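Local coordinates for alpha-galactosidase (PDB 3MI6), which probably hydrolyses terminal, non-reducing alpha-D-galactose residues of alpha-D-galactosides such as galactose oligosaccharides, galactomannans and galactolipids, at residues His502-Ile505 with Leu506-Gln510; Met451-Pro454 with Glu455-Asp458; Val457-Leu460 with Phe461-Ser465. All coordinates share one frame; numbering follows the deposited sequence.

Contact 1: His502-Ile505 with Leu506-Gln510; sequences HRYI and LGVYQ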
ATOM      1  N   HIS D 502      31.781  11.263  24.425  1.00 34.02           N
ATOM      2  CA  HIS D 502      32.410  12.119  23.426  1.00 31.67           C
ATOM      3  C   HIS D 502      33.926  12.202  23.584  1.00 35.15           C
ATOM      4  O   HIS D 502      34.661  12.283  22.598  1.00 35.12           O
ATOM      5  CB  HIS D 502      31.820  13.515  23.440  1.00 33.19           C
ATOM      6  CG  HIS D 502      32.317  14.378  22.331  1.00 33.23           C
ATOM      7  ND1 HIS D 502      32.936  15.584  22.551  1.00 35.11           N
ATOM      8  CD2 HIS D 502      32.298  14.202  20.991  1.00 33.35           C
ATOM      9  CE1 HIS D 502      33.266  16.122  21.392  1.00 34.71           C
ATOM     10  NE2 HIS D 502      32.893  15.302  20.430  1.00 33.02           N
ATOM     11  N   ARG D 503      34.397  12.183  24.827  1.00 36.28           N
ATOM     12  CA  ARG D 503      35.820  12.307  25.078  1.00 34.92           C
ATOM     13  C   ARG D 503      36.520  11.058  24.587  1.00 35.87           C
ATOM     14  O   ARG D 503      37.582  11.134  23.968  1.00 37.33           O
ATOM     15  CB  ARG D 503      36.095  12.550  26.562  1.00 36.90           C
ATOM     16  CG  ARG D 503      35.891  13.987  26.997  1.00 38.12           C
ATOM     17  CD  ARG D 503      36.076  14.154  28.490  1.00 42.81           C
ATOM     18  NE  ARG D 503      35.940  15.555  28.879  1.00 47.86           N
ATOM     19  CZ  ARG D 503      36.941  16.430  28.859  1.00 50.17           C
ATOM     20  NH1 ARG D 503      38.151  16.045  28.461  1.00 48.29           N
ATOM     21  NH2 ARG D 503      36.732  17.687  29.225  1.00 45.07           N
ATOM     22  N   TYR D 504      35.913   9.910  24.854  1.00 33.84           N
ATOM     23  CA  TYR D 504      36.472   8.649  24.416  1.00 36.43           C
ATOM     24  C   TYR D 504      36.664   8.700  22.906  1.00 38.43           C
ATOM     25  O   TYR D 504      37.699   8.294  22.367  1.00 37.45           O
ATOM     26  CB  TYR D 504      35.536   7.511  24.802  1.00 38.72           C
ATOM     27  CG  TYR D 504      35.878   6.173  24.186  1.00 40.38           C
ATOM     28  CD1 TYR D 504      35.698   5.949  22.831  1.00 37.69           C
ATOM     29  CD2 TYR D 504      36.352   5.128  24.967  1.00 38.66           C
ATOM     30  CE1 TYR D 504      35.992   4.737  22.270  1.00 38.89           C
ATOM     31  CE2 TYR D 504      36.646   3.915  24.421  1.00 40.43           C
ATOM     32  CZ  TYR D 504      36.464   3.715  23.069  1.00 42.24           C
ATOM     33  OH  TYR D 504      36.753   2.491  22.505  1.00 37.94           O
ATOM     34  N   ILE D 505      35.662   9.225  22.220  1.00 37.46           N
ATOM     35  CA  ILE D 505      35.753   9.354  20.783  1.00 35.87           C
ATOM     36  C   ILE D 505      36.888  10.323  20.374  1.00 36.22           C
ATOM     37  O   ILE D 505      37.737   9.979  19.552  1.00 36.89           O
ATOM     38  CB  ILE D 505      34.335   9.588  20.157  1.00 35.15           C
ATOM     39  CG1 ILE D 505      33.913   8.328  19.399  1.00 38.81           C
ATOM     40  CG2 ILE D 505      34.257  10.816  19.268  1.00 34.76           C
ATOM     41  CD1 ILE D 505      35.028   7.732  18.582  1.00 36.15           C
ATOM     42  N   LEU D 506      36.949  11.499  20.988  1.00 34.29           N
ATOM     43  CA  LEU D 506      38.058  12.408  20.728  1.00 34.19           C
ATOM     44  C   LEU D 506      39.398  11.692  20.914  1.00 38.04           C
ATOM     45  O   LEU D 506      40.333  11.898  20.148  1.00 38.79           O
ATOM     46  CB  LEU D 506      37.972  13.641  21.626  1.00 32.95           C
ATOM     47  CG  LEU D 506      36.731  14.509  21.405  1.00 35.45           C
ATOM     48  CD1 LEU D 506      36.702  15.682  22.361  1.00 35.36           C
ATOM     49  CD2 LEU D 506      36.624  14.980  19.962  1.00 32.33           C
ATOM     50  N   GLY D 507      39.480  10.835  21.926  1.00 37.26           N
ATOM     51  CA  GLY D 507      40.662  10.025  22.148  1.00 37.66           C
ATOM     52  C   GLY D 507      41.048   9.149  20.962  1.00 42.46           C
ATOM     53  O   GLY D 507      42.234   9.102  20.561  1.00 41.31           O
ATOM     54  N   VAL D 508      40.059   8.441  20.406  1.00 38.60           N
ATOM     55  CA  VAL D 508      40.291   7.617  19.239  1.00 34.34           C
ATOM     56  C   VAL D 508      40.817   8.534  18.143  1.00 37.18           C
ATOM     57  O   VAL D 508      41.844   8.241  17.539  1.00 39.69           O
ATOM     58  CB  VAL D 508      39.020   6.796  18.820  1.00 39.42           C
ATOM     59  CG1 VAL D 508      39.100   6.274  17.364  1.00 38.10           C
ATOM     60  CG2 VAL D 508      38.813   5.639  19.764  1.00 40.12           C
ATOM     61  N   TYR D 509      40.168   9.667  17.911  1.00 34.51           N
ATOM     62  CA  TYR D 509      40.677  10.563  16.879  1.00 37.00           C
ATOM     63  C   TYR D 509      42.112  10.988  17.179  1.00 40.65           C
ATOM     64  O   TYR D 509      42.976  10.965  16.300  1.00 42.16           O
ATOM     65  CB  TYR D 509      39.786  11.785  16.687  1.00 37.61           C
ATOM     66  CG  TYR D 509      38.420  11.438  16.172  1.00 35.25           C
ATOM     67  CD1 TYR D 509      38.235  10.345  15.344  1.00 35.23           C
ATOM     68  CD2 TYR D 509      37.321  12.196  16.509  1.00 33.75           C
ATOM     69  CE1 TYR D 509      36.996  10.014  14.858  1.00 34.03           C
ATOM     70  CE2 TYR D 509      36.060  11.865  16.033  1.00 38.08           C
ATOM     71  CZ  TYR D 509      35.907  10.767  15.203  1.00 35.67           C
ATOM     72  OH  TYR D 509      34.658  10.430  14.716  1.00 34.29           O
ATOM     73  N   GLN D 510      42.369  11.365  18.425  1.00 41.05           N
ATOM     74  CA  GLN D 510      43.731  11.659  18.858  1.00 40.87           C
ATOM     75  C   GLN D 510      44.696  10.593  18.342  1.00 40.64           C
ATOM     76  O   GLN D 510      45.729  10.903  17.753  1.00 38.30           O
ATOM     77  CB  GLN D 510      43.807  11.743  20.393  1.00 43.05           C
ATOM     78  CG  GLN D 510      43.614  13.144  20.983  1.00 42.82           C
ATOM     79  CD  GLN D 510      44.544  14.160  20.340  1.00 51.35           C
ATOM     80  OE1 GLN D 510      45.759  14.198  20.636  1.00 48.88           O
ATOM     81  NE2 GLN D 510      43.986  14.982  19.438  1.00 43.72           N
TER

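Contact 2: Met451-Pro454 with Glu455-Asp458; sequences MARP and EVVD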
HETATM    1  N   MSE D 451      39.932   5.623  26.884  1.00 41.32           N
HETATM    2  CA  MSE D 451      40.534   6.491  25.875  1.00 43.20           C
HETATM    3  C   MSE D 451      40.426   7.967  26.214  1.00 43.24           C
HETATM    4  O   MSE D 451      40.974   8.809  25.514  1.00 44.33           O
HETATM    5  CB  MSE D 451      39.856   6.269  24.519  1.00 43.29           C
HETATM    6  CG  MSE D 451      40.012   4.869  23.950  1.00 45.30           C
HETATM    7 SE   MSE D 451      41.880   4.432  23.558  1.00 64.07          SE
HETATM    8  CE  MSE D 451      42.267   5.860  22.293  1.00 46.29           C
ATOM      9  N   ALA D 452      39.686   8.286  27.266  1.00 45.02           N
ATOM     10  CA  ALA D 452      39.493   9.671  27.655  1.00 42.81           C
ATOM     11  C   ALA D 452      40.750  10.201  28.328  1.00 47.91           C
ATOM     12  O   ALA D 452      40.920  11.410  28.470  1.00 50.20           O
ATOM     13  CB  ALA D 452      38.299   9.802  28.579  1.00 43.46           C
ATOM     14  N   ARG D 453      41.631   9.291  28.737  1.00 48.67           N
ATOM     15  CA  ARG D 453      42.878   9.659  29.399  1.00 48.17           C
ATOM     16  C   ARG D 453      44.013   9.809  28.398  1.00 47.73           C
ATOM     17  O   ARG D 453      44.333   8.873  27.667  1.00 45.15           O
ATOM     18  CB  ARG D 453      43.268   8.597  30.419  1.00 50.94           C
ATOM     19  CG  ARG D 453      42.234   8.315  31.467  1.00 50.11           C
ATOM     20  CD  ARG D 453      42.418   6.915  32.002  1.00 50.04           C
ATOM     21  NE  ARG D 453      41.838   6.779  33.330  1.00 54.94           N
ATOM     22  CZ  ARG D 453      42.550   6.693  34.449  1.00 58.71           C
ATOM     23  NH1 ARG D 453      43.878   6.712  34.402  1.00 56.89           N
ATOM     24  NH2 ARG D 453      41.930   6.576  35.617  1.00 59.13           N
ATOM     25  N   PRO D 454      44.628  10.992  28.365  1.00 49.01           N
ATOM     26  CA  PRO D 454      45.768  11.220  27.476  1.00 46.39           C
ATOM     27  C   PRO D 454      46.970  10.325  27.785  1.00 45.56           C
ATOM     28  O   PRO D 454      47.817  10.140  26.922  1.00 45.23           O
ATOM     29  CB  PRO D 454      46.097  12.697  27.710  1.00 48.55           C
ATOM     30  CG  PRO D 454      44.799  13.293  28.126  1.00 49.04           C
ATOM     31  CD  PRO D 454      44.112  12.242  28.942  1.00 48.29           C
ATOM     32  N   GLU D 455      47.061   9.769  28.985  1.00 46.51           N
ATOM     33  CA  GLU D 455      48.155   8.841  29.248  1.00 46.87           C
ATOM     34  C   GLU D 455      47.949   7.567  28.435  1.00 46.80           C
ATOM     35  O   GLU D 455      48.901   6.935  27.991  1.00 46.56           O
ATOM     36  CB  GLU D 455      48.334   8.546  30.756  1.00 47.83           C
ATOM     37  CG  GLU D 455      47.147   7.889  31.480  1.00 53.09           C
ATOM     38  CD  GLU D 455      46.249   8.887  32.243  1.00 59.28           C
ATOM     39  OE1 GLU D 455      46.072  10.047  31.777  1.00 56.89           O
ATOM     40  OE2 GLU D 455      45.708   8.499  33.309  1.00 56.25           O
ATOM     41  N   VAL D 456      46.692   7.204  28.227  1.00 48.18           N
ATOM     42  CA  VAL D 456      46.366   6.001  27.477  1.00 48.58           C
ATOM     43  C   VAL D 456      46.717   6.137  25.997  1.00 45.92           C
ATOM     44  O   VAL D 456      47.319   5.236  25.414  1.00 46.80           O
ATOM     45  CB  VAL D 456      44.883   5.622  27.638  1.00 48.10           C
ATOM     46  CG1 VAL D 456      44.524   4.447  26.746  1.00 45.08           C
ATOM     47  CG2 VAL D 456      44.588   5.300  29.090  1.00 48.70           C
ATOM     48  N   VAL D 457      46.354   7.263  25.395  1.00 42.30           N
ATOM     49  CA  VAL D 457      46.659   7.506  23.988  1.00 44.08           C
ATOM     50  C   VAL D 457      48.177   7.478  23.728  1.00 44.44           C
ATOM     51  O   VAL D 457      48.632   6.914  22.724  1.00 41.36           O
ATOM     52  CB  VAL D 457      45.985   8.822  23.474  1.00 43.37           C
ATOM     53  CG1 VAL D 457      46.319   9.080  22.030  1.00 41.21           C
ATOM     54  CG2 VAL D 457      44.477   8.733  23.623  1.00 44.13           C
ATOM     55  N   ASP D 458      48.948   8.053  24.660  1.00 46.40           N
ATOM     56  CA  ASP D 458      50.416   8.103  24.570  1.00 44.43           C
ATOM     57  C   ASP D 458      51.040   6.722  24.586  1.00 43.33           C
ATOM     58  O   ASP D 458      51.969   6.437  23.833  1.00 44.83           O
ATOM     59  CB  ASP D 458      51.008   8.922  25.711  1.00 45.03           C
ATOM     60  CG  ASP D 458      50.768  10.420  25.560  1.00 51.78           C
ATOM     61  OD1 ASP D 458      50.465  10.894  24.432  1.00 47.94           O
ATOM     62  OD2 ASP D 458      50.899  11.124  26.593  1.00 52.91           O
TER

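Contact 3: Val457-Leu460 with Phe461-Ser465; sequences VDYL and FKLMS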
ATOM      1  N   VAL D 457      46.354   7.263  25.395  1.00 42.30           N
ATOM      2  CA  VAL D 457      46.659   7.506  23.988  1.00 44.08           C
ATOM      3  C   VAL D 457      48.177   7.478  23.728  1.00 44.44           C
ATOM      4  O   VAL D 457      48.632   6.914  22.724  1.00 41.36           O
ATOM      5  CB  VAL D 457      45.985   8.822  23.474  1.00 43.37           C
ATOM      6  CG1 VAL D 457      46.319   9.080  22.030  1.00 41.21           C
ATOM      7  CG2 VAL D 457      44.477   8.733  23.623  1.00 44.13           C
ATOM      8  N   ASP D 458      48.948   8.053  24.660  1.00 46.40           N
ATOM      9  CA  ASP D 458      50.416   8.103  24.570  1.00 44.43           C
ATOM     10  C   ASP D 458      51.040   6.722  24.586  1.00 43.33           C
ATOM     11  O   ASP D 458      51.969   6.437  23.833  1.00 44.83           O
ATOM     12  CB  ASP D 458      51.008   8.922  25.711  1.00 45.03           C
ATOM     13  CG  ASP D 458      50.768  10.420  25.560  1.00 51.78           C
ATOM     14  OD1 ASP D 458      50.465  10.894  24.432  1.00 47.94           O
ATOM     15  OD2 ASP D 458      50.899  11.124  26.593  1.00 52.91           O
ATOM     16  N   TYR D 459      50.523   5.871  25.462  1.00 43.24           N
ATOM     17  CA  TYR D 459      50.996   4.502  25.586  1.00 44.04           C
ATOM     18  C   TYR D 459      50.704   3.715  24.320  1.00 47.77           C
ATOM     19  O   TYR D 459      51.516   2.895  23.882  1.00 46.85           O
ATOM     20  CB  TYR D 459      50.351   3.826  26.800  1.00 45.84           C
ATOM     21  CG  TYR D 459      50.651   2.350  26.934  1.00 45.34           C
ATOM     22  CD1 TYR D 459      51.847   1.906  27.494  1.00 51.13           C
ATOM     23  CD2 TYR D 459      49.736   1.401  26.513  1.00 46.97           C
ATOM     24  CE1 TYR D 459      52.126   0.539  27.619  1.00 48.28           C
ATOM     25  CE2 TYR D 459      50.002   0.049  26.632  1.00 52.19           C
ATOM     26  CZ  TYR D 459      51.196  -0.379  27.188  1.00 51.67           C
ATOM     27  OH  TYR D 459      51.446  -1.726  27.296  1.00 55.21           O
ATOM     28  N   LEU D 460      49.538   3.970  23.730  1.00 46.11           N
ATOM     29  CA  LEU D 460      49.140   3.242  22.540  1.00 47.12           C
ATOM     30  C   LEU D 460      49.898   3.757  21.327  1.00 48.82           C
ATOM     31  O   LEU D 460      50.399   2.966  20.523  1.00 49.01           O
ATOM     32  CB  LEU D 460      47.632   3.329  22.326  1.00 46.90           C
ATOM     33  CG  LEU D 460      46.827   2.599  23.400  1.00 45.14           C
ATOM     34  CD1 LEU D 460      45.342   2.832  23.207  1.00 43.29           C
ATOM     35  CD2 LEU D 460      47.147   1.128  23.398  1.00 41.65           C
ATOM     36  N   PHE D 461      49.999   5.079  21.203  1.00 47.86           N
ATOM     37  CA  PHE D 461      50.767   5.653  20.112  1.00 46.38           C
ATOM     38  C   PHE D 461      52.194   5.125  20.108  1.00 48.65           C
ATOM     39  O   PHE D 461      52.720   4.753  19.070  1.00 50.48           O
ATOM     40  CB  PHE D 461      50.793   7.172  20.164  1.00 45.30           C
ATOM     41  CG  PHE D 461      51.773   7.773  19.201  1.00 47.47           C
ATOM     42  CD1 PHE D 461      51.395   8.069  17.901  1.00 47.18           C
ATOM     43  CD2 PHE D 461      53.079   8.010  19.581  1.00 44.78           C
ATOM     44  CE1 PHE D 461      52.295   8.610  17.010  1.00 45.92           C
ATOM     45  CE2 PHE D 461      53.982   8.547  18.700  1.00 43.43           C
ATOM     46  CZ  PHE D 461      53.594   8.847  17.412  1.00 47.96           C
ATOM     47  N   LYS D 462      52.828   5.105  21.275  1.00 51.27           N
ATOM     48  CA  LYS D 462      54.198   4.622  21.361  1.00 51.25           C
ATOM     49  C   LYS D 462      54.315   3.158  20.940  1.00 51.70           C
ATOM     50  O   LYS D 462      55.207   2.807  20.175  1.00 53.25           O
ATOM     51  CB  LYS D 462      54.776   4.829  22.763  1.00 55.00           C
ATOM     52  CG  LYS D 462      56.113   4.115  22.963  1.00 60.66           C
ATOM     53  CD  LYS D 462      56.718   4.355  24.333  1.00 67.15           C
ATOM     54  CE  LYS D 462      57.828   3.342  24.614  1.00 72.49           C
ATOM     55  NZ  LYS D 462      58.217   3.322  26.053  1.00 76.73           N
ATOM     56  N   LEU D 463      53.411   2.313  21.435  1.00 51.37           N
ATOM     57  CA  LEU D 463      53.416   0.886  21.115  1.00 49.79           C
ATOM     58  C   LEU D 463      53.179   0.560  19.636  1.00 52.28           C
ATOM     59  O   LEU D 463      53.770  -0.375  19.081  1.00 50.69           O
ATOM     60  CB  LEU D 463      52.398   0.144  21.977  1.00 48.83           C
ATOM     61  CG  LEU D 463      53.117  -0.745  22.990  1.00 50.99           C
ATOM     62  CD1 LEU D 463      52.156  -1.517  23.877  1.00 49.12           C
ATOM     63  CD2 LEU D 463      54.031  -1.688  22.232  1.00 55.35           C
HETATM   64  N   MSE D 464      52.312   1.334  18.994  1.00 53.16           N
HETATM   65  CA  MSE D 464      51.981   1.075  17.600  1.00 52.64           C
HETATM   66  C   MSE D 464      53.043   1.586  16.627  1.00 53.93           C
HETATM   67  O   MSE D 464      53.391   0.890  15.666  1.00 52.82           O
HETATM   68  CB  MSE D 464      50.606   1.630  17.264  1.00 46.99           C
HETATM   69  CG  MSE D 464      49.506   0.814  17.878  1.00 47.98           C
HETATM   70 SE   MSE D 464      47.729   1.376  17.316  1.00 68.19          SE
HETATM   71  CE  MSE D 464      46.998   1.765  19.057  1.00 47.43           C
ATOM     72  N   SER D 465      53.563   2.786  16.882  1.00 52.65           N
ATOM     73  CA  SER D 465      54.621   3.347  16.049  1.00 51.89           C
ATOM     74  C   SER D 465      55.882   2.499  16.151  1.00 50.56           C
ATOM     75  O   SER D 465      56.609   2.338  15.179  1.00 50.28           O
ATOM     76  CB  SER D 465      54.898   4.803  16.415  1.00 47.26           C
ATOM     77  OG  SER D 465      54.997   4.949  17.811  1.00 49.13           O
TER

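Contact 1: His502-Ile505 with Leu506-Gln510
Leu506 rests its branch point on the flat side of His502, one turn back on helix 500-518 of the barrel domain. Its CG lies 4.0 Å from the centroid of the His502 ring, 19° off the ring normal, a CH-pi contact. With CG anti to the backbone N (chi1 -173°), beside the carbonyl carbon, the His502 ring lies under Leu506. Ile505 supplies two further bumps: CD1 meets Val508 CB at 4.1 Å, and CG2 fits against Tyr509 CE2 at 3.8 Å, while Ile505 O sits over one face of the Tyr509 ring. On the next flank Val508 CG2 comes obliquely to Tyr504 CE1 at 3.9 Å. Gly507 carries no side chain, and Met451 of the preceding loop and Val457 of helix 454-471 pack against its carbonyl oxygen. Val508 lies about 4 Å, between side chains, from Trp478, a predicted substrate-binding residue. Buried rings with apolar branches between them imply a chiefly nonpolar wall backing the probable sugar site, whose two phenol hydroxyls are satisfied by hydrogen bonds beyond these turns, Tyr504 OH with Glu416 and Tyr509 OH with Ser255.

Contact 2: Met451-Pro454 with Glu455-Asp458
Arg453 and Glu455 reach for each other across the first turn of helix 454-471, Arg453 from the N-cap position and Glu455 from inside the turn. Arg453 NH1 meets Glu455 OE2 at 2.8 Å in a salt bridge whose hydrogen bond is weak, bent to 116° at the hydrogen. The guanidinium and carboxylate planes stand 69° apart, which excludes a flat, two-pronged pairing. Glu455 is turned back by its torsions: CG lies between the backbone N and the carbonyl carbon (chi1 61°), and a bend at chi2 folds the carboxylate over Arg453 CB, to which OE1 comes within 3.4 Å. Glu455 OE1 also forms a salt bridge with Arg491, so the two oxygens serve different arginines. The stem of Arg453 packs obliquely on the valine behind it, Arg453 CB to Val456 CG2 at 3.8 Å.

On the inner flank, Met451, built as selenomethionine, is bent at chi2 and chi3 and crosses both valines at about a right angle. Its SE lies 4.1 Å from Val456 CG1, and its CE 3.9 Å from Val457 CG2. The backbone opens the helix here: Arg453 O accepts Val456 N at 2.9 Å, with the donor above the carbonyl plane, and Val457 N more weakly. Pro454 O takes Asp458 N at 3.3 Å, and Asp458 OD1 pairs with Arg514 on helix 500-518.

Two kinds of chemistry thus meet at this helix start. Carboxylates of Glu455 and Asp458 near its N-terminal end would probably be stabilised by the helix dipole as well as by their arginines, while the apolar side chains of Met451, Val456 and Val457 seat the loop and the helix start against helix 500-518 and the loop that carries Trp431.

Contact 3: Val457-Leu460 with Phe461-Ser465
Tyr459 with Leu463 and Leu460 with Met464 are i to i+4 pairs on one outer helix, 454-471, of the parallel eight-stranded (beta/alpha)8 barrel; this helix leads into barrel strand 475-478. Four successive backbone bonds define the alpha-helical turn: Phe461 N to Val457 O, Lys462 N to Asp458 O, Leu463 N to Tyr459 O and Met464 N to Leu460 O, the last of these at 2.9 Å.

The side chains divide the helix into faces. Tyr459 and Leu463 extend together in one direction. Leu463 CD1 lies along the far end of the phenol, 3.6 Å from Tyr459 CZ, and approaches the ring obliquely. Tyr459 is brought there by an anti first torsion (CG opposite the backbone N, chi1 173°), and its ring also meets Trp431 edge-to-face; these two neighbours probably restrict its rotation.

On the buried face Met464, built as selenomethionine, hooks its chain back toward the preceding turn: a bend at chi3 carries CE to 3.7 Å from Leu460 CB. The same side chain touches Leu511 and Leu515 of helix 500-518, placing this face between the two barrel helices, and it lies about 5 Å, side chain to side chain, from Trp478, a predicted substrate-binding residue.

Phe461 turns its ring toward helix 500-518 as well, where it packs on Leu515 and forms a cation-pi contact with Arg514.

One turn on, the Ser465 hydroxyl folds back to its own helix: Ser465 OG donates to Phe461 O at 2.6 Å, while Ser465 N reaches that oxygen from the opposite face of the carbonyl plane at 3.1 Å.

From the N terminus, contact 2 comes first, turning the loop after strand 447-448 into helix 454-471. Contact 3 follows on that helix, sharing Val457 and Asp458 with it. Contact 1 lies beyond barrel strand 475-478, on helix 500-518. Each closes just a local turn: contact 3 begins where contact 2 ends, contact 1 follows separately, and none nests or crosses. They meet in space nonetheless: Met451 CG packs on Tyr504 CE2 at 3.5 Å, and Met451 SE touches Leu460 CD1. Loop 451-454 and Val457 thereby join contacts 1, 2 and 3, tying two successive helices of the barrel side to side.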